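Local coordinates for arginyl-trna synthetase (Thermus thermophilus, PDB 1IQ0), which probably joins L-arginine to its cognate tRNA at the expense of ATP, as a monomeric class I aminoacyl-tRNA synthetase, at residues D511-V516 with V527-Y531. Numbering follows the deposited sequence.
Sequences DFEEAV and VLAQY
Ala515 and Leu528 bring the backbones nearest, CA to CA 5.3 Å, where the axes of helices 512-516 and 527-531 run antiparallel at 155° and approach to 8.9 Å. A small side chain at Ala515 is consistent with this; its CB meets Tyr531 CB at 3.6 Å. Tyr531 holds CG anti to its backbone N (chi1 169°), which sends the ring across the first turn of the facing helix. One ring face receives Phe512 CA, 3.9 Å from the centroid and 29° off the normal, a CH-pi contact. Phe512 CD1 packs 3.5 Å from Tyr531 CE2, which lies at the Phe512 ring edge; the rings are oblique. The Tyr531 hydroxyl is hydrogen-bonded to Asp508 O; Phe512 N lies 3.4 Å from Tyr531 OH, at too poor an angle for a bond. Replacing Tyr531 by alanine is likely to leave Asp508 O without this partner and open a gap beside Phe512. Leu528 CG approaches Val516 CG2 at 4.3 Å. Asp511 CB lies 3.8 Å from Tyr531 CE1, while its carboxylate forms salt bridges with Arg3 and Arg27. Helices 512-522 and 525-544 form a short-linked antiparallel helical hairpin within the alpha-helical DALR anticodon-binding domain of arginyl-tRNA synthetases.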
ATOM      1  N   ASP A 511      -5.543 -10.301  16.988  1.00 25.82           N
ATOM      2  CA  ASP A 511      -4.592  -9.266  16.595  1.00 24.66           C
ATOM      3  C   ASP A 511      -4.748  -8.789  15.158  1.00 26.33           C
ATOM      4  O   ASP A 511      -4.062  -7.862  14.734  1.00 28.74           O
ATOM      5  CB  ASP A 511      -3.158  -9.758  16.793  1.00 21.80           C
ATOM      6  CG  ASP A 511      -2.837 -10.030  18.236  1.00 25.89           C
ATOM      7  OD1 ASP A 511      -3.352  -9.298  19.104  1.00 28.14           O
ATOM      8  OD2 ASP A 511      -2.059 -10.962  18.511  1.00 25.63           O
ATOM      9  N   PHE A 512      -5.649  -9.415  14.412  1.00 18.84           N
ATOM     10  CA  PHE A 512      -5.864  -9.057  13.017  1.00 20.57           C
ATOM     11  C   PHE A 512      -6.286  -7.606  12.758  1.00 21.30           C
ATOM     12  O   PHE A 512      -5.699  -6.918  11.922  1.00 21.66           O
ATOM     13  CB  PHE A 512      -6.904  -9.981  12.398  1.00 20.44           C
ATOM     14  CG  PHE A 512      -7.319  -9.576  11.013  1.00 21.50           C
ATOM     15  CD1 PHE A 512      -6.404  -9.598   9.965  1.00 22.07           C
ATOM     16  CD2 PHE A 512      -8.622  -9.155  10.759  1.00 22.33           C
ATOM     17  CE1 PHE A 512      -6.780  -9.209   8.685  1.00 20.10           C
ATOM     18  CE2 PHE A 512      -9.008  -8.760   9.481  1.00 19.28           C
ATOM     19  CZ  PHE A 512      -8.085  -8.787   8.443  1.00 18.78           C
ATOM     20  N   GLU A 513      -7.318  -7.151  13.461  1.00 24.52           N
ATOM     21  CA  GLU A 513      -7.809  -5.800  13.265  1.00 27.26           C
ATOM     22  C   GLU A 513      -6.762  -4.745  13.617  1.00 28.36           C
ATOM     23  O   GLU A 513      -6.672  -3.711  12.955  1.00 32.62           O
ATOM     24  CB  GLU A 513      -9.113  -5.595  14.056  1.00 30.28           C
ATOM     25  CG  GLU A 513     -10.237  -6.536  13.594  1.00 35.82           C
ATOM     26  CD  GLU A 513     -11.621  -6.133  14.093  1.00 44.34           C
ATOM     27  OE1 GLU A 513     -11.782  -5.892  15.310  1.00 49.39           O
ATOM     28  OE2 GLU A 513     -12.555  -6.064  13.264  1.00 45.86           O
ATOM     29  N   GLU A 514      -5.954  -5.009  14.635  1.00 25.88           N
ATOM     30  CA  GLU A 514      -4.922  -4.057  15.017  1.00 26.39           C
ATOM     31  C   GLU A 514      -3.850  -3.973  13.934  1.00 26.36           C
ATOM     32  O   GLU A 514      -3.311  -2.894  13.662  1.00 25.36           O
ATOM     33  CB  GLU A 514      -4.279  -4.461  16.344  1.00 34.06           C
ATOM     34  CG  GLU A 514      -3.277  -3.442  16.884  1.00 38.57           C
ATOM     35  CD  GLU A 514      -3.886  -2.056  17.076  1.00 44.91           C
ATOM     36  OE1 GLU A 514      -5.003  -1.964  17.628  1.00 44.17           O
ATOM     37  OE2 GLU A 514      -3.243  -1.058  16.681  1.00 43.54           O
ATOM     38  N   ALA A 515      -3.530  -5.111  13.325  1.00 24.89           N
ATOM     39  CA  ALA A 515      -2.530  -5.133  12.266  1.00 24.38           C
ATOM     40  C   ALA A 515      -3.050  -4.311  11.088  1.00 24.14           C
ATOM     41  O   ALA A 515      -2.297  -3.573  10.453  1.00 23.86           O
ATOM     42  CB  ALA A 515      -2.249  -6.573  11.821  1.00 15.49           C
ATOM     43  N   VAL A 516      -4.341  -4.438  10.800  1.00 22.49           N
ATOM     44  CA  VAL A 516      -4.935  -3.688   9.702  1.00 23.51           C
ATOM     45  C   VAL A 516      -4.972  -2.176   9.969  1.00 25.30           C
ATOM     46  O   VAL A 516      -4.606  -1.374   9.103  1.00 25.26           O
ATOM     47  CB  VAL A 516      -6.362  -4.162   9.406  1.00 25.82           C
ATOM     48  CG1 VAL A 516      -6.993  -3.265   8.350  1.00 28.42           C
ATOM     49  CG2 VAL A 516      -6.336  -5.601   8.919  1.00 27.63           C
ATOM     50  N   VAL A 527       3.220  -4.370   7.841  1.00 22.77           N
ATOM     51  CA  VAL A 527       2.758  -4.777   9.165  1.00 19.83           C
ATOM     52  C   VAL A 527       1.642  -5.817   9.009  1.00 20.99           C
ATOM     53  O   VAL A 527       1.544  -6.756   9.791  1.00 18.25           O
ATOM     54  CB  VAL A 527       2.247  -3.565   9.984  1.00 20.69           C
ATOM     55  CG1 VAL A 527       1.569  -4.042  11.267  1.00 20.99           C
ATOM     56  CG2 VAL A 527       3.424  -2.651  10.335  1.00 20.67           C
ATOM     57  N   LEU A 528       0.817  -5.662   7.981  1.00 19.33           N
ATOM     58  CA  LEU A 528      -0.261  -6.614   7.748  1.00 20.49           C
ATOM     59  C   LEU A 528       0.354  -7.889   7.189  1.00 20.12           C
ATOM     60  O   LEU A 528      -0.020  -8.994   7.571  1.00 21.42           O
ATOM     61  CB  LEU A 528      -1.266  -6.066   6.736  1.00 24.65           C
ATOM     62  CG  LEU A 528      -2.712  -6.581   6.785  1.00 27.41           C
ATOM     63  CD1 LEU A 528      -3.239  -6.667   5.368  1.00 22.84           C
ATOM     64  CD2 LEU A 528      -2.811  -7.934   7.469  1.00 23.49           C
ATOM     65  N   ALA A 529       1.301  -7.718   6.271  1.00 19.27           N
ATOM     66  CA  ALA A 529       1.975  -8.842   5.651  1.00 22.85           C
ATOM     67  C   ALA A 529       2.618  -9.702   6.725  1.00 24.24           C
ATOM     68  O   ALA A 529       2.471 -10.919   6.721  1.00 24.78           O
ATOM     69  CB  ALA A 529       3.036  -8.342   4.669  1.00 20.44           C
ATOM     70  N   GLN A 530       3.324  -9.060   7.651  1.00 21.25           N
ATOM     71  CA  GLN A 530       3.990  -9.778   8.727  1.00 22.49           C
ATOM     72  C   GLN A 530       2.964 -10.477   9.624  1.00 20.56           C
ATOM     73  O   GLN A 530       3.185 -11.602  10.061  1.00 20.42           O
ATOM     74  CB  GLN A 530       4.855  -8.819   9.547  1.00 26.69           C
ATOM     75  CG  GLN A 530       5.668  -9.486  10.649  1.00 34.46           C
ATOM     76  CD  GLN A 530       6.541 -10.618  10.128  1.00 39.32           C
ATOM     77  OE1 GLN A 530       7.342 -10.431   9.206  1.00 41.19           O
ATOM     78  NE2 GLN A 530       6.386 -11.803  10.716  1.00 39.36           N
ATOM     79  N   TYR A 531       1.843  -9.819   9.900  1.00 15.98           N
ATOM     80  CA  TYR A 531       0.815 -10.444  10.724  1.00 16.07           C
ATOM     81  C   TYR A 531       0.311 -11.730  10.064  1.00 19.60           C
ATOM     82  O   TYR A 531       0.059 -12.729  10.741  1.00 20.50           O
ATOM     83  CB  TYR A 531      -0.391  -9.519  10.926  1.00 18.59           C
ATOM     84  CG  TYR A 531      -1.566 -10.252  11.541  1.00 16.99           C
ATOM     85  CD1 TYR A 531      -1.554 -10.622  12.891  1.00 18.02           C
ATOM     86  CD2 TYR A 531      -2.658 -10.646  10.764  1.00 17.49           C
ATOM     87  CE1 TYR A 531      -2.603 -11.370  13.450  1.00 16.57           C
ATOM     88  CE2 TYR A 531      -3.712 -11.398  11.314  1.00 22.09           C
ATOM     89  CZ  TYR A 531      -3.672 -11.755  12.659  1.00 20.87           C
ATOM     90  OH  TYR A 531      -4.695 -12.498  13.215  1.00 18.80           O
TER